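Local coordinates for Non-structural polyprotein (Sindbis virus, PDB 4GUA) that probably cleaves the viral non-structural polyprotein as a cysteine protease and also carries a macro domain and a zinc-binding domain, at residues 356-361 against 445-450; 352-357 against 380-385; 179-184 against 196-201; 223-228 against 263-268. One frame throughout, in Å; residues are numbered along the deposited sequence.

Contact 1 (356-361 against 445-450); sequences CQEEAV and SVAIPL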
loop_
_atom_site.group_PDB
_atom_site.type_symbol
_atom_site.label_atom_id
_atom_site.label_comp_id
_atom_site.label_asym_id
_atom_site.label_seq_id
_atom_site.Cartn_x
_atom_site.Cartn_y
_atom_site.Cartn_z
ATOM N N CYS A 356 32.057 -12.187 -2.885
ATOM C CA CYS A 356 31.131 -11.576 -1.934
ATOM C C CYS A 356 30.699 -12.527 -0.809
ATOM O O CYS A 356 30.566 -13.737 -1.011
ATOM C CB CYS A 356 29.897 -11.030 -2.664
ATOM S SG CYS A 356 28.839 -12.271 -3.441
ATOM N N GLN A 357 30.509 -11.957 0.381
ATOM C CA GLN A 357 30.009 -12.691 1.541
ATOM C C GLN A 357 28.497 -12.537 1.741
ATOM O O GLN A 357 27.933 -13.122 2.660
ATOM C CB GLN A 357 30.737 -12.230 2.809
ATOM C CG GLN A 357 32.197 -12.658 2.893
ATOM C CD GLN A 357 32.361 -14.170 2.922
ATOM O OE1 GLN A 357 31.858 -14.841 3.827
ATOM N NE2 GLN A 357 33.062 -14.713 1.930
ATOM N N GLU A 358 27.840 -11.747 0.896
ATOM C CA GLU A 358 26.407 -11.484 1.053
ATOM C C GLU A 358 25.585 -12.702 0.646
ATOM O O GLU A 358 26.025 -13.487 -0.187
ATOM C CB GLU A 358 25.988 -10.270 0.223
ATOM C CG GLU A 358 26.460 -8.929 0.772
ATOM C CD GLU A 358 27.949 -8.708 0.615
ATOM O OE1 GLU A 358 28.535 -9.254 -0.344
ATOM O OE2 GLU A 358 28.533 -7.975 1.446
ATOM N N GLU A 359 24.392 -12.850 1.222
ATOM C CA GLU A 359 23.560 -14.044 1.008
ATOM C C GLU A 359 23.253 -14.302 -0.463
ATOM O O GLU A 359 23.267 -15.450 -0.921
ATOM C CB GLU A 359 22.245 -13.943 1.784
ATOM C CG GLU A 359 21.317 -15.130 1.552
ATOM C CD GLU A 359 20.041 -15.070 2.378
ATOM O OE1 GLU A 359 20.016 -14.339 3.399
ATOM O OE2 GLU A 359 19.056 -15.747 1.993
ATOM N N ALA A 360 22.939 -13.238 -1.191
ATOM C CA ALA A 360 22.664 -13.359 -2.612
ATOM C C ALA A 360 23.530 -12.385 -3.393
ATOM O O ALA A 360 23.877 -11.308 -2.909
ATOM C CB ALA A 360 21.193 -13.099 -2.887
ATOM N N VAL A 361 23.874 -12.770 -4.613
ATOM C CA VAL A 361 24.643 -11.912 -5.490
ATOM C C VAL A 361 23.848 -11.701 -6.767
ATOM O O VAL A 361 23.239 -12.636 -7.294
ATOM C CB VAL A 361 26.012 -12.537 -5.826
ATOM C CG1 VAL A 361 25.837 -13.883 -6.519
ATOM C CG2 VAL A 361 26.834 -11.590 -6.681
ATOM N N SER A 445 21.078 -10.088 2.901
ATOM C CA SER A 445 22.098 -9.236 2.307
ATOM C C SER A 445 22.216 -9.545 0.825
ATOM O O SER A 445 22.069 -10.699 0.406
ATOM C CB SER A 445 23.455 -9.475 2.969
ATOM O OG SER A 445 23.780 -10.857 2.981
ATOM N N VAL A 446 22.510 -8.529 0.026
ATOM C CA VAL A 446 22.627 -8.752 -1.400
ATOM C C VAL A 446 23.783 -7.950 -1.982
ATOM O O VAL A 446 23.943 -6.771 -1.680
ATOM C CB VAL A 446 21.299 -8.414 -2.119
ATOM C CG1 VAL A 446 20.826 -7.032 -1.736
ATOM C CG2 VAL A 446 21.461 -8.529 -3.623
ATOM N N ALA A 447 24.612 -8.614 -2.785
ATOM C CA ALA A 447 25.661 -7.935 -3.533
ATOM C C ALA A 447 25.118 -7.648 -4.909
ATOM O O ALA A 447 24.596 -8.546 -5.567
ATOM C CB ALA A 447 26.897 -8.805 -3.637
ATOM N N ILE A 448 25.249 -6.403 -5.350
ATOM C CA ILE A 448 24.673 -6.000 -6.623
ATOM C C ILE A 448 25.565 -4.988 -7.344
ATOM O O ILE A 448 26.159 -4.114 -6.715
ATOM C CB ILE A 448 23.274 -5.416 -6.377
ATOM C CG1 ILE A 448 22.665 -4.874 -7.661
ATOM C CG2 ILE A 448 23.336 -4.323 -5.323
ATOM C CD1 ILE A 448 21.221 -4.481 -7.493
ATOM N N PRO A 449 25.675 -5.113 -8.673
ATOM C CA PRO A 449 26.407 -4.144 -9.487
ATOM C C PRO A 449 25.465 -3.072 -10.012
ATOM O O PRO A 449 24.264 -3.181 -9.785
ATOM C CB PRO A 449 26.912 -5.004 -10.640
ATOM C CG PRO A 449 25.803 -5.967 -10.855
ATOM C CD PRO A 449 25.229 -6.259 -9.483
ATOM N N LEU A 450 25.977 -2.078 -10.726
ATOM C CA LEU A 450 25.095 -1.078 -11.303
ATOM C C LEU A 450 24.727 -1.529 -12.702
ATOM O O LEU A 450 25.558 -1.523 -13.606
ATOM C CB LEU A 450 25.760 0.297 -11.345
ATOM C CG LEU A 450 26.107 0.940 -10.001
ATOM C CD1 LEU A 450 26.620 2.357 -10.209
ATOM C CD2 LEU A 450 24.910 0.945 -9.074
#

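Contact 2 (352-357 against 380-385); sequences NIADCQ and YKRWPT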
loop_
_atom_site.group_PDB
_atom_site.type_symbol
_atom_site.label_atom_id
_atom_site.label_comp_id
_atom_site.label_asym_id
_atom_site.label_seq_id
_atom_site.Cartn_x
_atom_site.Cartn_y
_atom_site.Cartn_z
ATOM N N ASN A 352 36.331 -7.929 -6.041
ATOM C CA ASN A 352 35.703 -8.804 -7.021
ATOM C C ASN A 352 34.422 -9.389 -6.440
ATOM O O ASN A 352 34.443 -10.034 -5.390
ATOM C CB ASN A 352 36.659 -9.932 -7.414
ATOM C CG ASN A 352 36.048 -10.894 -8.415
ATOM O OD1 ASN A 352 34.952 -10.661 -8.928
ATOM N ND2 ASN A 352 36.750 -11.990 -8.687
ATOM N N ILE A 353 33.307 -9.168 -7.124
ATOM C CA ILE A 353 32.007 -9.554 -6.590
ATOM C C ILE A 353 31.889 -11.066 -6.407
ATOM O O ILE A 353 31.107 -11.535 -5.577
ATOM C CB ILE A 353 30.855 -9.044 -7.489
ATOM C CG1 ILE A 353 29.548 -8.981 -6.698
ATOM C CG2 ILE A 353 30.706 -9.919 -8.730
ATOM C CD1 ILE A 353 28.389 -8.387 -7.478
ATOM N N ALA A 354 32.673 -11.829 -7.161
ATOM C CA ALA A 354 32.636 -13.285 -7.050
ATOM C C ALA A 354 32.976 -13.733 -5.634
ATOM O O ALA A 354 32.573 -14.815 -5.198
ATOM C CB ALA A 354 33.594 -13.918 -8.044
ATOM N N ASP A 355 33.709 -12.894 -4.915
ATOM C CA ASP A 355 34.154 -13.234 -3.569
ATOM C C ASP A 355 33.200 -12.728 -2.480
ATOM O O ASP A 355 33.499 -12.830 -1.288
ATOM C CB ASP A 355 35.579 -12.711 -3.335
ATOM C CG ASP A 355 36.637 -13.531 -4.076
ATOM O OD1 ASP A 355 36.535 -14.778 -4.073
ATOM O OD2 ASP A 355 37.571 -12.928 -4.654
ATOM N N CYS A 356 32.057 -12.187 -2.885
ATOM C CA CYS A 356 31.131 -11.576 -1.934
ATOM C C CYS A 356 30.699 -12.527 -0.809
ATOM O O CYS A 356 30.566 -13.737 -1.011
ATOM C CB CYS A 356 29.897 -11.030 -2.664
ATOM S SG CYS A 356 28.839 -12.271 -3.441
ATOM N N GLN A 357 30.509 -11.957 0.381
ATOM C CA GLN A 357 30.009 -12.691 1.541
ATOM C C GLN A 357 28.497 -12.537 1.741
ATOM O O GLN A 357 27.933 -13.122 2.660
ATOM C CB GLN A 357 30.737 -12.230 2.809
ATOM C CG GLN A 357 32.197 -12.658 2.893
ATOM C CD GLN A 357 32.361 -14.170 2.922
ATOM O OE1 GLN A 357 31.858 -14.841 3.827
ATOM N NE2 GLN A 357 33.062 -14.713 1.930
ATOM N N TYR A 380 30.086 -16.268 -13.617
ATOM C CA TYR A 380 30.068 -17.513 -14.378
ATOM C C TYR A 380 31.229 -18.424 -13.987
ATOM O O TYR A 380 31.060 -19.637 -13.871
ATOM C CB TYR A 380 30.128 -17.240 -15.883
ATOM C CG TYR A 380 30.686 -18.402 -16.677
ATOM C CD1 TYR A 380 29.899 -19.507 -16.974
ATOM C CD2 TYR A 380 32.003 -18.399 -17.120
ATOM C CE1 TYR A 380 30.406 -20.573 -17.698
ATOM C CE2 TYR A 380 32.519 -19.461 -17.842
ATOM C CZ TYR A 380 31.716 -20.547 -18.128
ATOM O OH TYR A 380 32.222 -21.611 -18.845
ATOM N N LYS A 381 32.411 -17.847 -13.796
ATOM C CA LYS A 381 33.570 -18.654 -13.458
ATOM C C LYS A 381 33.427 -19.312 -12.087
ATOM O O LYS A 381 33.827 -20.463 -11.916
ATOM C CB LYS A 381 34.852 -17.829 -13.507
ATOM C CG LYS A 381 35.226 -17.394 -14.908
ATOM C CD LYS A 381 36.718 -17.133 -15.087
ATOM C CE LYS A 381 37.256 -16.122 -14.071
ATOM N NZ LYS A 381 38.750 -16.173 -13.960
ATOM N N ARG A 382 32.882 -18.595 -11.107
ATOM C CA ARG A 382 32.665 -19.198 -9.787
ATOM C C ARG A 382 31.381 -20.031 -9.637
ATOM O O ARG A 382 31.363 -21.015 -8.893
ATOM C CB ARG A 382 32.710 -18.159 -8.680
ATOM C CG ARG A 382 32.431 -18.793 -7.334
ATOM C CD ARG A 382 32.535 -17.795 -6.222
ATOM N NE ARG A 382 33.921 -17.452 -5.911
ATOM C CZ ARG A 382 34.490 -17.604 -4.718
ATOM N NH1 ARG A 382 33.804 -18.102 -3.694
ATOM N NH2 ARG A 382 35.756 -17.251 -4.547
ATOM N N TRP A 383 30.302 -19.628 -10.301
ATOM C CA TRP A 383 29.033 -20.337 -10.157
ATOM C C TRP A 383 28.452 -20.750 -11.506
ATOM O O TRP A 383 27.343 -20.345 -11.859
ATOM C CB TRP A 383 28.010 -19.471 -9.422
ATOM C CG TRP A 383 28.409 -19.074 -8.034
ATOM C CD1 TRP A 383 28.430 -19.865 -6.927
ATOM C CD2 TRP A 383 28.813 -17.766 -7.605
ATOM N NE1 TRP A 383 28.836 -19.137 -5.832
ATOM C CE2 TRP A 383 29.077 -17.846 -6.219
ATOM C CE3 TRP A 383 28.981 -16.536 -8.253
ATOM C CZ2 TRP A 383 29.507 -16.747 -5.476
ATOM C CZ3 TRP A 383 29.404 -15.448 -7.516
ATOM C CH2 TRP A 383 29.660 -15.560 -6.139
ATOM N N PRO A 384 29.194 -21.576 -12.258
ATOM C CA PRO A 384 28.781 -21.965 -13.611
ATOM C C PRO A 384 27.364 -22.522 -13.690
ATOM O O PRO A 384 26.618 -22.148 -14.589
ATOM C CB PRO A 384 29.792 -23.053 -13.989
ATOM C CG PRO A 384 30.985 -22.767 -13.163
ATOM C CD PRO A 384 30.474 -22.194 -11.873
ATOM N N THR A 385 26.995 -23.390 -12.754
ATOM C CA THR A 385 25.731 -24.114 -12.860
ATOM C C THR A 385 24.526 -23.200 -12.661
ATOM O O THR A 385 23.391 -23.609 -12.904
ATOM C CB THR A 385 25.657 -25.318 -11.878
ATOM O OG1 THR A 385 25.882 -24.875 -10.537
ATOM C CG2 THR A 385 26.703 -26.353 -12.228
#

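Contact 3 (179-184 against 196-201); sequences SVLVVS and EWIAPI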
loop_
_atom_site.group_PDB
_atom_site.type_symbol
_atom_site.label_atom_id
_atom_site.label_comp_id
_atom_site.label_asym_id
_atom_site.label_seq_id
_atom_site.Cartn_x
_atom_site.Cartn_y
_atom_site.Cartn_z
ATOM N N SER A 179 16.979 9.668 23.304
ATOM C CA SER A 179 15.806 10.285 23.917
ATOM C C SER A 179 14.543 9.970 23.115
ATOM O O SER A 179 14.454 10.286 21.928
ATOM C CB SER A 179 16.002 11.795 24.037
ATOM O OG SER A 179 14.977 12.379 24.821
ATOM N N VAL A 180 13.562 9.371 23.785
ATOM C CA VAL A 180 12.380 8.832 23.125
ATOM C C VAL A 180 11.083 9.345 23.738
ATOM O O VAL A 180 10.922 9.356 24.957
ATOM C CB VAL A 180 12.359 7.293 23.233
ATOM C CG1 VAL A 180 11.189 6.705 22.444
ATOM C CG2 VAL A 180 13.672 6.715 22.754
ATOM N N LEU A 181 10.157 9.764 22.883
ATOM C CA LEU A 181 8.817 10.137 23.326
ATOM C C LEU A 181 7.940 8.898 23.322
ATOM O O LEU A 181 7.880 8.188 22.328
ATOM C CB LEU A 181 8.226 11.194 22.399
ATOM C CG LEU A 181 6.799 11.646 22.693
ATOM C CD1 LEU A 181 6.679 12.220 24.090
ATOM C CD2 LEU A 181 6.385 12.672 21.655
ATOM N N VAL A 182 7.268 8.621 24.430
ATOM C CA VAL A 182 6.502 7.388 24.538
ATOM C C VAL A 182 5.045 7.671 24.878
ATOM O O VAL A 182 4.737 8.300 25.888
ATOM C CB VAL A 182 7.121 6.446 25.602
ATOM C CG1 VAL A 182 6.099 5.429 26.099
ATOM C CG2 VAL A 182 8.358 5.746 25.038
ATOM N N VAL A 183 4.151 7.235 24.005
ATOM C CA VAL A 183 2.722 7.281 24.281
ATOM C C VAL A 183 2.275 5.859 24.602
ATOM O O VAL A 183 2.287 4.998 23.731
ATOM C CB VAL A 183 1.937 7.811 23.066
ATOM C CG1 VAL A 183 0.466 7.918 23.395
ATOM C CG2 VAL A 183 2.493 9.162 22.623
ATOM N N SER A 184 1.904 5.605 25.853
ATOM C CA SER A 184 1.614 4.244 26.296
ATOM C C SER A 184 0.664 4.267 27.487
ATOM O O SER A 184 0.656 5.235 28.238
ATOM C CB SER A 184 2.935 3.549 26.678
ATOM O OG SER A 184 2.741 2.224 27.147
ATOM N N GLU A 196 10.266 10.429 27.782
ATOM C CA GLU A 196 9.121 11.262 28.093
ATOM C C GLU A 196 7.884 10.397 27.899
ATOM O O GLU A 196 7.683 9.824 26.832
ATOM C CB GLU A 196 9.076 12.493 27.188
ATOM C CG GLU A 196 7.918 13.425 27.491
ATOM C CD GLU A 196 8.048 14.113 28.836
ATOM O OE1 GLU A 196 9.066 13.897 29.525
ATOM O OE2 GLU A 196 7.118 14.856 29.214
ATOM N N TRP A 197 7.067 10.282 28.937
ATOM C CA TRP A 197 5.942 9.357 28.902
ATOM C C TRP A 197 4.586 10.054 28.877
ATOM O O TRP A 197 4.184 10.683 29.852
ATOM C CB TRP A 197 6.001 8.426 30.108
ATOM C CG TRP A 197 4.875 7.461 30.159
ATOM C CD1 TRP A 197 4.129 7.015 29.104
ATOM C CD2 TRP A 197 4.345 6.824 31.326
ATOM N NE1 TRP A 197 3.167 6.139 29.545
ATOM C CE2 TRP A 197 3.279 6.002 30.904
ATOM C CE3 TRP A 197 4.673 6.863 32.685
ATOM C CZ2 TRP A 197 2.536 5.226 31.794
ATOM C CZ3 TRP A 197 3.936 6.091 33.568
ATOM C CH2 TRP A 197 2.880 5.283 33.119
ATOM N N ILE A 198 3.870 9.907 27.769
ATOM C CA ILE A 198 2.492 10.367 27.682
ATOM C C ILE A 198 1.534 9.192 27.866
ATOM O O ILE A 198 1.680 8.153 27.216
ATOM C CB ILE A 198 2.204 11.004 26.312
ATOM C CG1 ILE A 198 3.032 12.270 26.122
ATOM C CG2 ILE A 198 0.732 11.332 26.178
ATOM C CD1 ILE A 198 2.922 12.838 24.746
ATOM N N ALA A 199 0.532 9.375 28.723
ATOM C CA ALA A 199 -0.458 8.334 28.977
ATOM C C ALA A 199 -1.881 8.887 28.868
ATOM O O ALA A 199 -2.078 10.096 28.890
ATOM C CB ALA A 199 -0.233 7.740 30.352
ATOM N N PRO A 200 -2.879 7.998 28.722
ATOM C CA PRO A 200 -4.267 8.465 28.795
ATOM C C PRO A 200 -4.584 9.019 30.182
ATOM O O PRO A 200 -3.731 8.954 31.060
ATOM C CB PRO A 200 -5.089 7.202 28.482
ATOM C CG PRO A 200 -4.150 6.067 28.612
ATOM C CD PRO A 200 -2.797 6.597 28.283
ATOM N N ILE A 201 -5.790 9.538 30.381
ATOM C CA ILE A 201 -6.060 10.419 31.518
ATOM C C ILE A 201 -5.855 9.796 32.898
ATOM O O ILE A 201 -5.150 10.369 33.733
ATOM C CB ILE A 201 -7.484 11.023 31.447
ATOM C CG1 ILE A 201 -7.572 12.051 30.319
ATOM C CG2 ILE A 201 -7.852 11.712 32.744
ATOM C CD1 ILE A 201 -6.562 13.180 30.417
#

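Contact 4 (223-228 against 263-268); sequences DLVFIN and GTLVVK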
loop_
_atom_site.group_PDB
_atom_site.type_symbol
_atom_site.label_atom_id
_atom_site.label_comp_id
_atom_site.label_asym_id
_atom_site.label_seq_id
_atom_site.Cartn_x
_atom_site.Cartn_y
_atom_site.Cartn_z
ATOM N N ASP A 223 13.836 12.312 18.101
ATOM C CA ASP A 223 14.281 11.544 16.950
ATOM C C ASP A 223 13.555 10.211 16.882
ATOM O O ASP A 223 13.518 9.564 15.835
ATOM C CB ASP A 223 15.787 11.337 17.012
ATOM C CG ASP A 223 16.545 12.628 16.856
ATOM O OD1 ASP A 223 16.040 13.530 16.163
ATOM O OD2 ASP A 223 17.640 12.751 17.433
ATOM N N LEU A 224 12.944 9.822 17.996
ATOM C CA LEU A 224 12.145 8.612 18.040
ATOM C C LEU A 224 10.858 8.831 18.814
ATOM O O LEU A 224 10.871 9.298 19.957
ATOM C CB LEU A 224 12.927 7.460 18.668
ATOM C CG LEU A 224 12.158 6.134 18.714
ATOM C CD1 LEU A 224 11.821 5.655 17.302
ATOM C CD2 LEU A 224 12.939 5.063 19.469
ATOM N N VAL A 225 9.744 8.512 18.168
ATOM C CA VAL A 225 8.447 8.506 18.831
ATOM C C VAL A 225 7.895 7.091 18.802
ATOM O O VAL A 225 7.939 6.441 17.773
ATOM C CB VAL A 225 7.441 9.444 18.138
ATOM C CG1 VAL A 225 6.082 9.357 18.818
ATOM C CG2 VAL A 225 7.960 10.871 18.139
ATOM N N PHE A 226 7.373 6.622 19.927
ATOM C CA PHE A 226 6.907 5.250 20.054
ATOM C C PHE A 226 5.472 5.286 20.588
ATOM O O PHE A 226 5.239 5.620 21.749
ATOM C CB PHE A 226 7.845 4.496 21.007
ATOM C CG PHE A 226 7.436 3.082 21.278
ATOM C CD1 PHE A 226 7.522 2.117 20.289
ATOM C CD2 PHE A 226 6.974 2.709 22.532
ATOM C CE1 PHE A 226 7.143 0.807 20.539
ATOM C CE2 PHE A 226 6.591 1.403 22.786
ATOM C CZ PHE A 226 6.677 0.451 21.789
ATOM N N ILE A 227 4.514 4.951 19.728
ATOM C CA ILE A 227 3.108 4.915 20.096
ATOM C C ILE A 227 2.758 3.482 20.446
ATOM O O ILE A 227 2.748 2.614 19.581
ATOM C CB ILE A 227 2.197 5.360 18.920
ATOM C CG1 ILE A 227 2.720 6.633 18.254
ATOM C CG2 ILE A 227 0.762 5.524 19.390
ATOM C CD1 ILE A 227 2.815 7.799 19.188
ATOM N N ASN A 228 2.495 3.237 21.721
ATOM C CA ASN A 228 2.203 1.898 22.217
ATOM C C ASN A 228 0.716 1.609 22.416
ATOM O O ASN A 228 0.359 0.573 22.977
ATOM C CB ASN A 228 2.974 1.647 23.512
ATOM C CG ASN A 228 3.200 0.181 23.779
ATOM O OD1 ASN A 228 3.130 -0.648 22.873
ATOM N ND2 ASN A 228 3.477 -0.151 25.033
ATOM N N GLY A 263 13.739 11.641 11.487
ATOM C CA GLY A 263 13.315 10.892 12.659
ATOM C C GLY A 263 12.586 9.604 12.330
ATOM O O GLY A 263 12.294 9.314 11.170
ATOM N N THR A 264 12.301 8.828 13.369
ATOM C CA THR A 264 11.645 7.538 13.218
ATOM C C THR A 264 10.411 7.436 14.108
ATOM O O THR A 264 10.434 7.828 15.278
ATOM C CB THR A 264 12.621 6.393 13.547
ATOM O OG1 THR A 264 13.566 6.256 12.479
ATOM C CG2 THR A 264 11.880 5.068 13.740
ATOM N N LEU A 265 9.330 6.926 13.529
ATOM C CA LEU A 265 8.078 6.708 14.239
ATOM C C LEU A 265 7.733 5.228 14.277
ATOM O O LEU A 265 7.536 4.611 13.249
ATOM C CB LEU A 265 6.956 7.469 13.541
ATOM C CG LEU A 265 5.539 7.190 14.040
ATOM C CD1 LEU A 265 5.328 7.718 15.442
ATOM C CD2 LEU A 265 4.554 7.822 13.093
ATOM N N VAL A 266 7.693 4.654 15.469
ATOM C CA VAL A 266 7.227 3.290 15.663
ATOM C C VAL A 266 5.816 3.365 16.224
ATOM O O VAL A 266 5.597 4.039 17.211
ATOM C CB VAL A 266 8.145 2.544 16.658
ATOM C CG1 VAL A 266 7.588 1.161 16.999
ATOM C CG2 VAL A 266 9.558 2.437 16.099
ATOM N N VAL A 267 4.848 2.727 15.577
ATOM C CA VAL A 267 3.460 2.816 16.031
ATOM C C VAL A 267 2.772 1.460 15.997
ATOM O O VAL A 267 2.789 0.767 14.984
ATOM C CB VAL A 267 2.639 3.828 15.187
ATOM C CG1 VAL A 267 2.886 3.627 13.702
ATOM C CG2 VAL A 267 1.152 3.717 15.507
ATOM N N LYS A 268 2.146 1.091 17.106
ATOM C CA LYS A 268 1.493 -0.205 17.198
ATOM C C LYS A 268 0.263 -0.282 16.279
ATOM O O LYS A 268 -0.568 0.632 16.232
ATOM C CB LYS A 268 1.094 -0.488 18.648
ATOM C CG LYS A 268 0.158 -1.673 18.790
ATOM C CD LYS A 268 -0.214 -1.944 20.236
ATOM C CE LYS A 268 0.970 -2.435 21.054
ATOM N NZ LYS A 268 0.568 -2.714 22.461
#

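Contact 1 (356-361 against 445-450)
S445 meets E359 and A360 with its hydroxyl and its carbonyl. The E359 N-H points almost straight at S445 OG (2.7 Å, 169°). With chi1 at 52°, S445 OG lies between its own backbone N and carbonyl carbon, where it takes this N-H. Two backbone bonds follow: A360 N to S445 O at 3.1 Å, and A447 N to A360 O at 2.8 Å. Weaker CA-H...O contacts join them. V446 CA approaches A360 O, and V361 CA lies 3.4 Å from A447 O.

Apolar contact gathers on the A447 methyl. C356 CB lies 3.9 Å from A447 CB, and V361 CG2 lies 4.1 Å from the same atom. A360 and V446 point to the other side of the sheet. E358 touches 445-447, with its CB near A447 N and its CG near S445 CB. Its carboxylate is held by T482 and Y484 on the next strand. The E359 carboxylate forms a salt bridge with K406 and accepts a bond from K444 N.

The pairs A360-V446 and V361-A447 are parallel bridges between the two middle strands of a six-stranded mixed sheet, the core of the macro domain fold.

Contact 2 (352-357 against 380-385)
The A354 carbonyl oxygen meets both R382 and W383, and this is the tight part of the contact. A354 O lies 3.2 Å from W383 CH2, approaching the indole obliquely. The same oxygen sits over one face of the R382 guanidinium, 3.0 Å from NE. The angle there is too poor for a hydrogen bond. R382 CD in turn lies over one face of the W383 ring, toward its rim. The six-membered end of the indole also reaches C356, with SG 4.3 Å from CH2, and the A354 methyl, with CB 4.5 Å from CZ3. W383 is buried and is the first residue to leave the helix 375-382. Its ring also packs on V361 and on K405.

The segment 352-357 brings these atoms together in a short 3-10 turn. N352 OD1 accepts from A354 N (3.1 Å), an Asx turn.

The outer side is looser and faces solvent. D355 OD1 forms a salt bridge with R382 NH2 at 2.6 Å. R382 is extended to CD and then bends at chi3 (-75°), which sets NE. The two side chains cross at about a right angle, and the carboxylate and guanidinium planes stand 89° apart.

The chemistry implies two layers. The buried indole packs the loop against the helix end. Outside it, the guanidinium probably gains from two oxygens, one a carbonyl over its face and one a charged carboxylate, though solvent should weaken the ion pair.

Contact 3 (179-184 against 196-201)
W197 CG is anti to its backbone N (chi1 179°), and the CD1-NE1 edge of the ring meets V182 and S184. L181 CG is likewise anti to the backbone N, and chi2 of 59° sets its CD1 close to E196 and I198.

The indole N-H of W197 bonds to S184 O at 3.0 Å. The oxygen lies near the ring plane, but NE1 stands above the carbonyl plane of S184, about 45° out of it. V182 O also lies at the ring edge, close to CD1, and V182 CG1 touches W197 CD1 at 3.9 Å. V182 and W197 share this face of the sheet.

The other face carries L181, V183, E196 and I198. L181 CD1 lies 3.8 Å from E196 CG and 3.9 Å from I198 CD1. V183 and I198 stand side by side, with V183 CG2 4.1 Å from I198 CB. The E196 carboxylate leads away to a salt bridge with K208.

Four backbone bonds join the strands, among them I198 N to V182 O at 2.6 Å and S184 N to I198 O at 2.9 Å. The S184 hydroxyl is bonded to E186 O and to N228.

These are neighbouring parallel strands in a mixed sheet of order 3-2-1-4-5-7-6, with 305-312 running antiparallel. That order is characteristic of the Rossmann-like methyltransferase fold.

Contact 4 (223-228 against 263-268)
Strands 224-227 and 263-268 run parallel, with axes 4.7 Å apart and 6° between their directions, and five backbone bonds join them, from T264 N to D223 O through to K268 N to I227 O.

On one face, F226 meets V266. The V266 CG1 methyl approaches the ring edge, 3.4 Å from F226 CD1. L224 and T264 lie side by side, pointing the same way, and L224 CD1 is 3.6 Å from T264 CG2. F171 covers both F226 and V266 on this face.

The other face carries V225, I227, L265 and V267. L265 CD1 reaches across to V225 CG1 at 3.8 Å and to I227 CG1 at 4.0 Å. V267 CG2 touches I227 CB at 3.9 Å. Helix 237-257 connects the two strands in a beta-alpha-beta crossover of the Rossmann-like sheet. Its residues A255, L251 and L248 pack on this same face.

Polar groups close the far end of the pair. The K268 chain bends at chi3 (-68°), and its NZ makes weak bonds to both N228 O and N228 OD1, each at 3.3 Å. Both groups have further partners: E304 forms a salt bridge with K268 NZ, and the Y306 hydroxyl bonds to N228 OD1. A sulfate ion, probably from the crystallisation liquor, lies about 5 Å from the K268 side chain.

In the fold
The four contacts fall into two groups. Contacts 3 and 4 share one sheet, with centres about 10 Å apart. Strands 179-183 and 224-227 are neighbours there. L181 O lies 2.9 Å from F226 N, and V183 O 2.7 Å from N228 N, both probable hydrogen bonds. Contacts 1 and 2 lie in the macro domain, also about 10 Å apart between centres. They share C356 and Q357, and V361 CG2 packs 3.6 Å from I353 CD1. The groups do not touch: contacts 1 and 4 are about 20 Å apart at their nearest atoms. None of the four includes the zinc ligands C605, C607, C630 and C648.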